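Local coordinates for putative iron-uptake ABC transport system,periplasmic iron-binding protein (Campylobacter jejuni, PDB 3E13) that binds ferric iron in the periplasm and probably passes it to an ABC transporter for uptake into the cell, at residues D155-A160 against I305-K310; E261-L266 against F273-D278; I151-G156 against V298-E303. One frame throughout, in Å; residues are numbered along the deposited sequence.

Contact 1 (D155-A160 against I305-K310); sequences DGNKEA and IKEAVK
Asn157 and Glu307 have the closest CA atoms of these two segments, 8.2 Å apart, so the backbones stand well separated and the side chains bridge between them. Residues 305-310 are the start of helix 305-315. Residues 155-160 turn a corner: helix 142-155 ends, Gly156 leaves the helical region with phi 95°, and the same glycine takes the N-cap position of helix 157-170. Ala160 N donates to Gly156 O at 3.1 Å and closes the first turn of the new helix. This helix-glycine-helix corner lies on the surface of the two-lobed solute-binding protein fold, away from the iron site, and helix 305-315, near the C-terminus of the chain, runs past it. Nearby, Ala160 packs on Leu148 of helix 142-155, and Glu307 rests on Ile152 of the same helix. Glu307 reaches across with an extended chain, its CG anti to the backbone N (chi1 -175°). The carboxylate meets the amide end and also the CB of Asn157, with Glu307 OE2 3.3 Å from Asn157 CB and Glu307 CD 3.7 Å from the same carbon. Amide and carboxylate planes are almost perpendicular, 82° apart. The nearest amide atom, modelled as Asn157 OD1, lies 2.9 Å from Glu307 OE2; the amide is probably turned over in the model, and its NH2 in this place could hydrogen-bond to the carboxylate.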
ATOM      1  N   ASP A 155      -7.472   2.073  18.361  1.00 10.79           N
ATOM      2  CA  ASP A 155      -8.011   3.115  19.230  1.00 11.97           C
ATOM      3  C   ASP A 155      -9.525   3.084  19.334  1.00 11.40           C
ATOM      4  O   ASP A 155     -10.064   3.885  20.098  1.00 12.32           O
ATOM      5  CB  ASP A 155      -7.564   4.503  18.774  1.00 11.62           C
ATOM      6  CG  ASP A 155      -6.048   4.691  18.827  1.00 17.68           C
ATOM      7  OD1 ASP A 155      -5.345   4.027  19.608  1.00 23.22           O
ATOM      8  OD2 ASP A 155      -5.466   5.468  18.075  1.00 21.70           O
ATOM      9  N   GLY A 156     -10.211   2.210  18.576  1.00 10.03           N
ATOM     10  CA  GLY A 156     -11.670   2.100  18.670  1.00 10.04           C
ATOM     11  C   GLY A 156     -12.407   2.927  17.642  1.00  9.85           C
ATOM     12  O   GLY A 156     -11.844   3.892  17.046  1.00  9.89           O
ATOM     13  N   ASN A 157     -13.688   2.635  17.455  1.00 10.76           N
ATOM     14  CA  ASN A 157     -14.455   3.313  16.418  1.00 11.57           C
ATOM     15  C   ASN A 157     -14.877   4.759  16.706  1.00 11.97           C
ATOM     16  O   ASN A 157     -15.168   5.498  15.777  1.00 12.39           O
ATOM     17  CB  ASN A 157     -15.643   2.444  15.927  1.00 11.56           C
ATOM     18  CG  ASN A 157     -16.678   2.108  17.008  1.00 15.64           C
ATOM     19  OD1 ASN A 157     -17.544   1.222  16.794  1.00 19.46           O
ATOM     20  ND2 ASN A 157     -16.592   2.734  18.132  1.00 12.02           N
ATOM     21  N   LYS A 158     -14.848   5.189  17.963  1.00 11.36           N
ATOM     22  CA  LYS A 158     -15.186   6.581  18.247  1.00 11.95           C
ATOM     23  C   LYS A 158     -13.999   7.464  17.998  1.00 11.09           C
ATOM     24  O   LYS A 158     -14.135   8.552  17.406  1.00 12.86           O
ATOM     25  CB  LYS A 158     -15.785   6.762  19.671  1.00 11.37           C
ATOM     26  CG  LYS A 158     -17.115   6.026  19.854  1.00 11.78           C
ATOM     27  CD  LYS A 158     -17.720   6.276  21.212  1.00 12.82           C
ATOM     28  CE  LYS A 158     -19.013   5.589  21.388  1.00 14.10           C
ATOM     29  NZ  LYS A 158     -20.052   6.029  20.343  1.00 14.85           N
ATOM     30  N   GLU A 159     -12.798   7.036  18.364  1.00 11.21           N
ATOM     31  CA  GLU A 159     -11.628   7.790  17.950  1.00 10.30           C
ATOM     32  C   GLU A 159     -11.525   7.809  16.425  1.00 10.48           C
ATOM     33  O   GLU A 159     -11.260   8.820  15.866  1.00 11.47           O
ATOM     34  CB  GLU A 159     -10.350   7.168  18.505  1.00 11.04           C
ATOM     35  CG  GLU A 159      -9.032   7.698  17.954  1.00 11.19           C
ATOM     36  CD  GLU A 159      -8.831   9.192  18.119  1.00 14.56           C
ATOM     37  OE1 GLU A 159      -8.152   9.793  17.238  1.00 15.63           O
ATOM     38  OE2 GLU A 159      -9.383   9.761  19.092  1.00 15.40           O
ATOM     39  N   ALA A 160     -11.780   6.680  15.773  1.00 10.46           N
ATOM     40  CA  ALA A 160     -11.770   6.625  14.300  1.00  9.89           C
ATOM     41  C   ALA A 160     -12.694   7.639  13.652  1.00  9.89           C
ATOM     42  O   ALA A 160     -12.290   8.315  12.703  1.00 10.08           O
ATOM     43  CB  ALA A 160     -12.083   5.214  13.782  1.00 10.21           C
ATOM     44  N   ILE A 305     -12.284  -3.294   7.939  1.00 10.53           N
ATOM     45  CA  ILE A 305     -12.413  -2.554   6.707  1.00 10.79           C
ATOM     46  C   ILE A 305     -13.852  -2.109   6.433  1.00 10.73           C
ATOM     47  O   ILE A 305     -14.050  -0.994   5.958  1.00 10.98           O
ATOM     48  CB  ILE A 305     -11.805  -3.307   5.475  1.00 11.13           C
ATOM     49  CG1 ILE A 305     -11.562  -2.356   4.321  1.00 14.89           C
ATOM     50  CG2 ILE A 305     -12.632  -4.537   5.091  1.00 11.64           C
ATOM     51  CD1 ILE A 305     -10.449  -1.306   4.592  1.00 15.77           C
ATOM     52  N   LYS A 306     -14.832  -2.958   6.731  1.00 11.30           N
ATOM     53  CA  LYS A 306     -16.223  -2.585   6.436  1.00 11.13           C
ATOM     54  C   LYS A 306     -16.630  -1.350   7.233  1.00 11.24           C
ATOM     55  O   LYS A 306     -17.291  -0.453   6.719  1.00 11.32           O
ATOM     56  CB  LYS A 306     -17.127  -3.757   6.727  1.00 11.33           C
ATOM     57  CG  LYS A 306     -16.995  -4.904   5.779  1.00 14.59           C
ATOM     58  CD  LYS A 306     -17.807  -6.079   6.290  1.00 19.25           C
ATOM     59  CE  LYS A 306     -17.571  -7.392   5.633  1.00 24.22           C
ATOM     60  NZ  LYS A 306     -18.524  -8.375   6.369  1.00 25.93           N
ATOM     61  N   GLU A 307     -16.256  -1.315   8.505  1.00 10.70           N
ATOM     62  CA  GLU A 307     -16.599  -0.206   9.375  1.00 10.01           C
ATOM     63  C   GLU A 307     -15.848   1.074   8.976  1.00 10.79           C
ATOM     64  O   GLU A 307     -16.384   2.161   9.024  1.00 10.55           O
ATOM     65  CB  GLU A 307     -16.313  -0.575  10.837  1.00 10.41           C
ATOM     66  CG  GLU A 307     -16.783   0.523  11.787  1.00 12.01           C
ATOM     67  CD  GLU A 307     -16.725   0.113  13.240  1.00 13.46           C
ATOM     68  OE1 GLU A 307     -15.822  -0.644  13.633  1.00 17.13           O
ATOM     69  OE2 GLU A 307     -17.613   0.531  14.024  1.00 15.65           O
ATOM     70  N   ALA A 308     -14.591   0.943   8.533  1.00 10.11           N
ATOM     71  CA  ALA A 308     -13.851   2.095   8.034  1.00 10.12           C
ATOM     72  C   ALA A 308     -14.576   2.759   6.875  1.00  8.89           C
ATOM     73  O   ALA A 308     -14.675   3.974   6.842  1.00 10.30           O
ATOM     74  CB  ALA A 308     -12.459   1.655   7.570  1.00 10.47           C
ATOM     75  N   VAL A 309     -15.056   1.979   5.920  1.00 10.29           N
ATOM     76  CA  VAL A 309     -15.822   2.510   4.801  1.00 10.76           C
ATOM     77  C   VAL A 309     -17.029   3.328   5.305  1.00 11.15           C
ATOM     78  O   VAL A 309     -17.264   4.454   4.890  1.00 11.12           O
ATOM     79  CB  VAL A 309     -16.257   1.372   3.831  1.00 12.52           C
ATOM     80  CG1 VAL A 309     -17.315   1.877   2.815  1.00 12.15           C
ATOM     81  CG2 VAL A 309     -15.053   0.790   3.150  1.00 12.31           C
ATOM     82  N   LYS A 310     -17.763   2.741   6.237  1.00 10.93           N
ATOM     83  CA  LYS A 310     -18.973   3.377   6.776  1.00 11.65           C
ATOM     84  C   LYS A 310     -18.643   4.663   7.513  1.00 11.26           C
ATOM     85  O   LYS A 310     -19.352   5.642   7.396  1.00 11.47           O
ATOM     86  CB  LYS A 310     -19.727   2.401   7.651  1.00 11.87           C
ATOM     87  CG  LYS A 310     -20.524   1.419   6.836  1.00 15.21           C
ATOM     88  CD  LYS A 310     -20.959   0.277   7.681  1.00 18.67           C
ATOM     89  CE  LYS A 310     -21.931  -0.621   6.924  1.00 22.33           C
ATOM     90  NZ  LYS A 310     -22.290  -1.840   7.675  1.00 22.43           N
TER

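Contact 2 (E261-L266 against F273-D278); sequences EIQKIL and FPIRND
The amide of Gln263 and the guanidinium of Arg276 are turned 44° apart; the methylenes carrying them touch, Gln263 CG on Arg276 CD at 3.6 Å. At the edge of the guanidinium, in its plane, sits the carboxylate of Asp278. Arg276 grips it side-on in a salt bridge, NE to Asp278 OD2 at 2.9 Å and NH2 to Asp278 OD1 at the same length, each oxygen using its syn lone pair. NH1 is bonded to Leu258 O, and Phe84 makes a cation-pi contact with the group, so its rotation is well fixed. The Gln263 chain bends sharply at chi2 (-86°), which brings OE1 to two consecutive backbone N-H groups. Ile275 N approaches in the carbonyl plane at 2.9 Å through a bent bond, whereas Arg276 N, at 3.2 Å and nearly straight, comes from above that plane. Gln263 NE2 donates to Met257 O and Ile99 O, giving this buried amide partners at both ends. Helix 260-268 is thereby tied to the chain leaving strand 273-274, a short strand paired with strand 97-109 in the mixed sheet. That long strand and 233-241 run antiparallel, consistent with the hinge sheet of a bilobal periplasmic binding protein.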
ATOM      1  N   GLU A 261      16.157 -11.912  -6.813  1.00 11.32           N
ATOM      2  CA  GLU A 261      16.287 -10.869  -7.808  1.00 12.05           C
ATOM      3  C   GLU A 261      15.091  -9.933  -7.832  1.00 10.72           C
ATOM      4  O   GLU A 261      15.258  -8.732  -7.951  1.00 11.06           O
ATOM      5  CB  GLU A 261      16.573 -11.415  -9.232  1.00 13.12           C
ATOM      6  CG  GLU A 261      16.757 -10.291 -10.243  1.00 16.87           C
ATOM      7  CD  GLU A 261      17.202 -10.697 -11.634  1.00 22.83           C
ATOM      8  OE1 GLU A 261      17.077 -11.876 -11.998  1.00 24.01           O
ATOM      9  OE2 GLU A 261      17.726  -9.785 -12.347  1.00 25.08           O
ATOM     10  N   ILE A 262      13.900 -10.494  -7.646  1.00 10.57           N
ATOM     11  CA  ILE A 262      12.701  -9.702  -7.773  1.00 10.01           C
ATOM     12  C   ILE A 262      12.489  -8.854  -6.511  1.00 10.10           C
ATOM     13  O   ILE A 262      12.086  -7.686  -6.602  1.00  9.12           O
ATOM     14  CB  ILE A 262      11.513 -10.608  -8.074  1.00 10.49           C
ATOM     15  CG1 ILE A 262      11.760 -11.363  -9.375  1.00 12.35           C
ATOM     16  CG2 ILE A 262      10.232  -9.819  -8.145  1.00  9.97           C
ATOM     17  CD1 ILE A 262      11.994 -10.437 -10.636  1.00 11.61           C
ATOM     18  N   GLN A 263      12.790  -9.421  -5.343  1.00  9.24           N
ATOM     19  CA  GLN A 263      12.719  -8.652  -4.118  1.00  9.21           C
ATOM     20  C   GLN A 263      13.709  -7.501  -4.147  1.00 10.11           C
ATOM     21  O   GLN A 263      13.425  -6.406  -3.673  1.00  9.57           O
ATOM     22  CB  GLN A 263      12.918  -9.554  -2.910  1.00  9.10           C
ATOM     23  CG  GLN A 263      11.761 -10.517  -2.729  1.00  9.21           C
ATOM     24  CD  GLN A 263      10.657  -9.902  -1.937  1.00  8.47           C
ATOM     25  OE1 GLN A 263      10.872  -9.452  -0.820  1.00 10.34           O
ATOM     26  NE2 GLN A 263       9.485  -9.811  -2.537  1.00  8.34           N
ATOM     27  N   LYS A 264      14.888  -7.741  -4.737  1.00 10.24           N
ATOM     28  CA  LYS A 264      15.854  -6.659  -4.910  1.00 10.80           C
ATOM     29  C   LYS A 264      15.331  -5.548  -5.865  1.00 10.82           C
ATOM     30  O   LYS A 264      15.496  -4.364  -5.582  1.00 10.98           O
ATOM     31  CB  LYS A 264      17.223  -7.196  -5.353  1.00 11.99           C
ATOM     32  CG  LYS A 264      18.328  -6.086  -5.242  1.00 14.18           C
ATOM     33  CD  LYS A 264      18.326  -5.319  -3.909  1.00 17.93           C
ATOM     34  CE  LYS A 264      19.683  -4.700  -3.556  1.00 19.79           C
ATOM     35  NZ  LYS A 264      19.535  -3.501  -2.735  1.00 19.76           N
ATOM     36  N   ILE A 265      14.682  -5.909  -6.954  1.00 11.02           N
ATOM     37  CA  ILE A 265      14.111  -4.904  -7.849  1.00 10.83           C
ATOM     38  C   ILE A 265      13.034  -4.095  -7.128  1.00  9.85           C
ATOM     39  O   ILE A 265      12.909  -2.887  -7.301  1.00  9.93           O
ATOM     40  CB  ILE A 265      13.546  -5.569  -9.100  1.00 11.69           C
ATOM     41  CG1 ILE A 265      14.702  -6.128  -9.959  1.00 12.44           C
ATOM     42  CG2 ILE A 265      12.591  -4.610  -9.871  1.00 11.07           C
ATOM     43  CD1 ILE A 265      14.198  -6.874 -11.140  1.00 13.32           C
ATOM     44  N   LEU A 266      12.233  -4.766  -6.323  1.00 10.14           N
ATOM     45  CA  LEU A 266      11.151  -4.070  -5.621  1.00  9.70           C
ATOM     46  C   LEU A 266      11.687  -2.979  -4.703  1.00 10.88           C
ATOM     47  O   LEU A 266      11.054  -1.936  -4.577  1.00 12.23           O
ATOM     48  CB  LEU A 266      10.293  -5.065  -4.881  1.00  9.96           C
ATOM     49  CG  LEU A 266       9.367  -5.929  -5.786  1.00 10.17           C
ATOM     50  CD1 LEU A 266       8.915  -7.185  -5.080  1.00 10.69           C
ATOM     51  CD2 LEU A 266       8.204  -5.137  -6.274  1.00 12.03           C
ATOM     52  N   PHE A 273       9.851  -1.763   0.812  1.00  8.95           N
ATOM     53  CA  PHE A 273      10.603  -2.647   1.738  1.00  7.99           C
ATOM     54  C   PHE A 273      10.392  -4.090   1.311  1.00  8.84           C
ATOM     55  O   PHE A 273       9.251  -4.558   1.182  1.00  8.37           O
ATOM     56  CB  PHE A 273      10.142  -2.466   3.194  1.00  7.60           C
ATOM     57  CG  PHE A 273      10.268  -1.059   3.718  1.00  8.29           C
ATOM     58  CD1 PHE A 273       9.153  -0.318   3.981  1.00  8.66           C
ATOM     59  CD2 PHE A 273      11.506  -0.525   4.031  1.00 10.31           C
ATOM     60  CE1 PHE A 273       9.283   1.004   4.469  1.00 10.48           C
ATOM     61  CE2 PHE A 273      11.621   0.784   4.512  1.00  9.86           C
ATOM     62  CZ  PHE A 273      10.498   1.512   4.736  1.00  8.91           C
ATOM     63  N   PRO A 274      11.466  -4.863   1.139  1.00  8.60           N
ATOM     64  CA  PRO A 274      11.313  -6.296   0.836  1.00  8.68           C
ATOM     65  C   PRO A 274      10.666  -7.062   1.963  1.00  8.15           C
ATOM     66  O   PRO A 274      10.815  -6.709   3.151  1.00  9.69           O
ATOM     67  CB  PRO A 274      12.749  -6.794   0.697  1.00 11.12           C
ATOM     68  CG  PRO A 274      13.553  -5.815   1.501  1.00 13.63           C
ATOM     69  CD  PRO A 274      12.881  -4.484   1.320  1.00  8.88           C
ATOM     70  N   ILE A 275      10.020  -8.171   1.615  1.00  9.33           N
ATOM     71  CA  ILE A 275       9.560  -9.122   2.625  1.00  9.17           C
ATOM     72  C   ILE A 275      10.722  -9.986   3.095  1.00 10.00           C
ATOM     73  O   ILE A 275      10.833 -10.260   4.284  1.00 11.88           O
ATOM     74  CB  ILE A 275       8.434  -9.980   2.054  1.00 10.03           C
ATOM     75  CG1 ILE A 275       7.256  -9.078   1.767  1.00 10.37           C
ATOM     76  CG2 ILE A 275       8.067 -11.141   2.990  1.00 11.59           C
ATOM     77  CD1 ILE A 275       6.580  -8.460   2.939  1.00 11.77           C
ATOM     78  N   ARG A 276      11.581 -10.398   2.190  1.00 11.41           N
ATOM     79  CA  ARG A 276      12.688 -11.269   2.575  1.00 11.88           C
ATOM     80  C   ARG A 276      13.622 -10.529   3.484  1.00 12.00           C
ATOM     81  O   ARG A 276      13.917  -9.337   3.263  1.00 11.50           O
ATOM     82  CB  ARG A 276      13.479 -11.706   1.345  1.00 12.39           C
ATOM     83  CG  ARG A 276      12.814 -12.568   0.355  1.00 12.23           C
ATOM     84  CD  ARG A 276      13.702 -12.910  -0.809  1.00 10.33           C
ATOM     85  NE  ARG A 276      14.823 -13.783  -0.393  1.00 10.49           N
ATOM     86  CZ  ARG A 276      15.018 -15.049  -0.779  1.00 11.53           C
ATOM     87  NH1 ARG A 276      14.175 -15.666  -1.593  1.00 11.27           N
ATOM     88  NH2 ARG A 276      16.110 -15.692  -0.325  1.00  9.88           N
ATOM     89  N   ASN A 277      14.184 -11.280   4.455  1.00 11.85           N
ATOM     90  CA  ASN A 277      15.088 -10.713   5.418  1.00 12.05           C
ATOM     91  C   ASN A 277      16.560 -10.789   5.034  1.00 12.02           C
ATOM     92  O   ASN A 277      17.433 -10.397   5.829  1.00 14.33           O
ATOM     93  CB  ASN A 277      14.886 -11.273   6.823  1.00 11.61           C
ATOM     94  CG  ASN A 277      15.318 -12.737   6.979  1.00 13.48           C
ATOM     95  OD1 ASN A 277      15.896 -13.350   6.089  1.00 16.08           O
ATOM     96  ND2 ASN A 277      15.014 -13.298   8.151  1.00 17.95           N
ATOM     97  N   ASP A 278      16.835 -11.215   3.820  1.00 10.20           N
ATOM     98  CA  ASP A 278      18.196 -11.315   3.286  1.00 10.49           C
ATOM     99  C   ASP A 278      18.451 -10.440   2.033  1.00 10.30           C
ATOM    100  O   ASP A 278      19.402 -10.649   1.283  1.00 11.29           O
ATOM    101  CB  ASP A 278      18.526 -12.791   3.022  1.00 10.41           C
ATOM    102  CG  ASP A 278      17.706 -13.380   1.920  1.00 12.44           C
ATOM    103  OD1 ASP A 278      17.956 -14.540   1.534  1.00 11.82           O
ATOM    104  OD2 ASP A 278      16.802 -12.703   1.383  1.00 11.25           O
TER

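Contact 3 (I151-G156 against V298-E303); sequences IIANDG and VSKIAE
Ala153 meets Lys300 and Ile301, the three residues that make this contact. The methyl of Ala153 points at the other helix, and its CB comes within 4.4 Å of Ile301 CA; the CA atoms of Ala153 and Ile301 are 5.8 Å apart, a close approach that so small a side chain permits. Lys300 arches over the same alanine. Its CG is anti to the backbone N and the chain runs straight out until the last torsion, where chi4 of -70° bends the amino group back over the neighbouring helix. NZ ends 3.6 Å from Ala153 CB and 3.2 Å from Ala153 O. Around this first shell, Ile301 lays its side chain on Thr146, Ala149 and Ser150, one to two turns earlier in helix 142-155, while Ile296 and Asn304 touch the Ala153 methyl from the loops flanking helix 298-302. Asn154 ND2 donates to Asp294 OD1, a second tie between the end of helix 142-155 and the chain leading into helix 298-302. The far side of that short helix packs through Val298 and Ala302 on Ile61 of helix 61-69, so it is wedged between two helices. Ala153 O belongs to the last turn of helix 142-155, which closes with Gly156 N donating to Ile152 O at 2.9 Å. The carbonyls here form the negative end of a helix dipole, and the Lys300 ammonium would probably be drawn to it electrostatically, adding a polar attraction to a small contact in which an alanine methyl and an ammonium share the interface.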
ATOM      1  N   ILE A 151      -6.694   2.503  12.678  1.00  8.26           N
ATOM      2  CA  ILE A 151      -7.083   3.363  13.807  1.00  8.74           C
ATOM      3  C   ILE A 151      -8.250   2.743  14.599  1.00  8.94           C
ATOM      4  O   ILE A 151      -8.287   2.781  15.838  1.00 10.32           O
ATOM      5  CB  ILE A 151      -7.368   4.760  13.292  1.00 10.07           C
ATOM      6  CG1 ILE A 151      -6.067   5.381  12.772  1.00  9.05           C
ATOM      7  CG2 ILE A 151      -7.931   5.636  14.374  1.00 11.04           C
ATOM      8  CD1 ILE A 151      -6.281   6.700  11.962  1.00 10.45           C
ATOM      9  N   ILE A 152      -9.250   2.189  13.889  1.00  8.49           N
ATOM     10  CA  ILE A 152     -10.306   1.441  14.548  1.00  9.21           C
ATOM     11  C   ILE A 152      -9.693   0.324  15.379  1.00  9.34           C
ATOM     12  O   ILE A 152     -10.024   0.119  16.547  1.00  9.17           O
ATOM     13  CB  ILE A 152     -11.349   0.864  13.576  1.00  9.86           C
ATOM     14  CG1 ILE A 152     -12.069   1.964  12.809  1.00 10.52           C
ATOM     15  CG2 ILE A 152     -12.333   0.012  14.351  1.00 11.13           C
ATOM     16  CD1 ILE A 152     -12.865   1.460  11.595  1.00 10.54           C
ATOM     17  N   ALA A 153      -8.812  -0.443  14.764  1.00  9.50           N
ATOM     18  CA  ALA A 153      -8.259  -1.601  15.435  1.00 10.70           C
ATOM     19  C   ALA A 153      -7.449  -1.206  16.693  1.00 12.11           C
ATOM     20  O   ALA A 153      -7.503  -1.915  17.721  1.00 11.72           O
ATOM     21  CB  ALA A 153      -7.401  -2.410  14.479  1.00 11.24           C
ATOM     22  N   ASN A 154      -6.752  -0.079  16.631  1.00  9.58           N
ATOM     23  CA  ASN A 154      -5.867   0.321  17.706  1.00 10.60           C
ATOM     24  C   ASN A 154      -6.602   1.161  18.785  1.00 11.87           C
ATOM     25  O   ASN A 154      -6.416   0.920  19.993  1.00 13.52           O
ATOM     26  CB  ASN A 154      -4.683   1.113  17.179  1.00 10.24           C
ATOM     27  CG  ASN A 154      -3.579   0.238  16.707  1.00 11.00           C
ATOM     28  OD1 ASN A 154      -3.105  -0.654  17.465  1.00 12.68           O
ATOM     29  ND2 ASN A 154      -3.148   0.429  15.457  1.00 11.12           N
ATOM     30  N   ASP A 155      -7.472   2.073  18.361  1.00 10.79           N
ATOM     31  CA  ASP A 155      -8.011   3.115  19.230  1.00 11.97           C
ATOM     32  C   ASP A 155      -9.525   3.084  19.334  1.00 11.40           C
ATOM     33  O   ASP A 155     -10.064   3.885  20.098  1.00 12.32           O
ATOM     34  CB  ASP A 155      -7.564   4.503  18.774  1.00 11.62           C
ATOM     35  CG  ASP A 155      -6.048   4.691  18.827  1.00 17.68           C
ATOM     36  OD1 ASP A 155      -5.345   4.027  19.608  1.00 23.22           O
ATOM     37  OD2 ASP A 155      -5.466   5.468  18.075  1.00 21.70           O
ATOM     38  N   GLY A 156     -10.211   2.210  18.576  1.00 10.03           N
ATOM     39  CA  GLY A 156     -11.670   2.100  18.670  1.00 10.04           C
ATOM     40  C   GLY A 156     -12.407   2.927  17.642  1.00  9.85           C
ATOM     41  O   GLY A 156     -11.844   3.892  17.046  1.00  9.89           O
ATOM     42  N   VAL A 298      -1.359  -7.377  10.161  1.00 10.13           N
ATOM     43  CA  VAL A 298      -2.107  -6.693   9.087  1.00  9.70           C
ATOM     44  C   VAL A 298      -3.452  -7.352   8.874  1.00  9.73           C
ATOM     45  O   VAL A 298      -4.418  -6.668   8.504  1.00 10.04           O
ATOM     46  CB  VAL A 298      -1.280  -6.575   7.770  1.00 10.14           C
ATOM     47  CG1 VAL A 298      -0.131  -5.624   7.954  1.00 11.16           C
ATOM     48  CG2 VAL A 298      -0.793  -7.887   7.273  1.00 10.86           C
ATOM     49  N   SER A 299      -3.542  -8.668   9.104  1.00 10.89           N
ATOM     50  CA  SER A 299      -4.852  -9.335   9.045  1.00 11.34           C
ATOM     51  C   SER A 299      -5.892  -8.749  10.031  1.00 10.77           C
ATOM     52  O   SER A 299      -7.081  -8.635   9.682  1.00 11.91           O
ATOM     53  CB  SER A 299      -4.702 -10.849   9.263  1.00 10.74           C
ATOM     54  OG  SER A 299      -4.265 -11.130  10.578  1.00 13.35           O
ATOM     55  N   LYS A 300      -5.457  -8.390  11.225  1.00 11.46           N
ATOM     56  CA  LYS A 300      -6.323  -7.779  12.242  1.00 11.76           C
ATOM     57  C   LYS A 300      -6.801  -6.375  11.821  1.00 10.48           C
ATOM     58  O   LYS A 300      -7.970  -6.028  12.023  1.00 12.14           O
ATOM     59  CB  LYS A 300      -5.602  -7.694  13.575  1.00 12.15           C
ATOM     60  CG  LYS A 300      -6.505  -7.117  14.676  1.00 16.45           C
ATOM     61  CD  LYS A 300      -5.879  -7.087  16.059  1.00 25.75           C
ATOM     62  CE  LYS A 300      -6.852  -6.515  17.111  1.00 28.84           C
ATOM     63  NZ  LYS A 300      -7.182  -4.996  17.025  1.00 30.55           N
ATOM     64  N   ILE A 301      -5.923  -5.583  11.227  1.00  9.98           N
ATOM     65  CA  ILE A 301      -6.333  -4.291  10.644  1.00  9.99           C
ATOM     66  C   ILE A 301      -7.503  -4.509   9.693  1.00 10.71           C
ATOM     67  O   ILE A 301      -8.537  -3.858   9.795  1.00  9.53           O
ATOM     68  CB  ILE A 301      -5.187  -3.626   9.875  1.00  9.01           C
ATOM     69  CG1 ILE A 301      -4.047  -3.269  10.837  1.00 10.27           C
ATOM     70  CG2 ILE A 301      -5.685  -2.368   9.171  1.00 11.23           C
ATOM     71  CD1 ILE A 301      -2.772  -2.819  10.093  1.00 10.20           C
ATOM     72  N   ALA A 302      -7.312  -5.454   8.779  1.00 11.65           N
ATOM     73  CA  ALA A 302      -8.262  -5.692   7.692  1.00 11.83           C
ATOM     74  C   ALA A 302      -9.632  -6.198   8.164  1.00 11.80           C
ATOM     75  O   ALA A 302     -10.630  -6.109   7.423  1.00 12.53           O
ATOM     76  CB  ALA A 302      -7.690  -6.616   6.698  1.00 12.12           C
ATOM     77  N   GLU A 303      -9.699  -6.747   9.373  1.00 11.25           N
ATOM     78  CA  GLU A 303     -10.976  -7.104   9.991  1.00 11.87           C
ATOM     79  C   GLU A 303     -11.907  -5.909  10.196  1.00 11.62           C
ATOM     80  O   GLU A 303     -13.114  -6.093  10.471  1.00 12.57           O
ATOM     81  CB  GLU A 303     -10.755  -7.790  11.323  1.00 12.47           C
ATOM     82  CG  GLU A 303     -10.163  -9.162  11.101  1.00 13.00           C
ATOM     83  CD  GLU A 303      -9.797  -9.921  12.365  1.00 19.18           C
ATOM     84  OE1 GLU A 303      -9.177 -10.995  12.213  1.00 23.55           O
ATOM     85  OE2 GLU A 303     -10.089  -9.472  13.475  1.00 24.53           O
TER

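In the fold
Contacts 1 and 3 are neighbours, their centres 8 Å apart, and both start from the corner around Asp155 and Gly156. Ile152 joins them: its CG1 is 3.4 Å from Ala160 CB, and its CD1 is 3.6 Å from Ala308 N. Together they bring helices 298-302 and 305-315, late in the chain, alongside helix 142-155 and its successor. Contact 2 lies apart, with its centre 32 Å from that of contact 1 and 26 Å from that of contact 3. The iron site, formed by His11, Tyr12, Tyr143, Tyr199 and Tyr200, is approached by two of them: the Ile301 side chain is about 11 Å from that of Tyr143, and the Pro274 side chain about 10 Å from that of Tyr199.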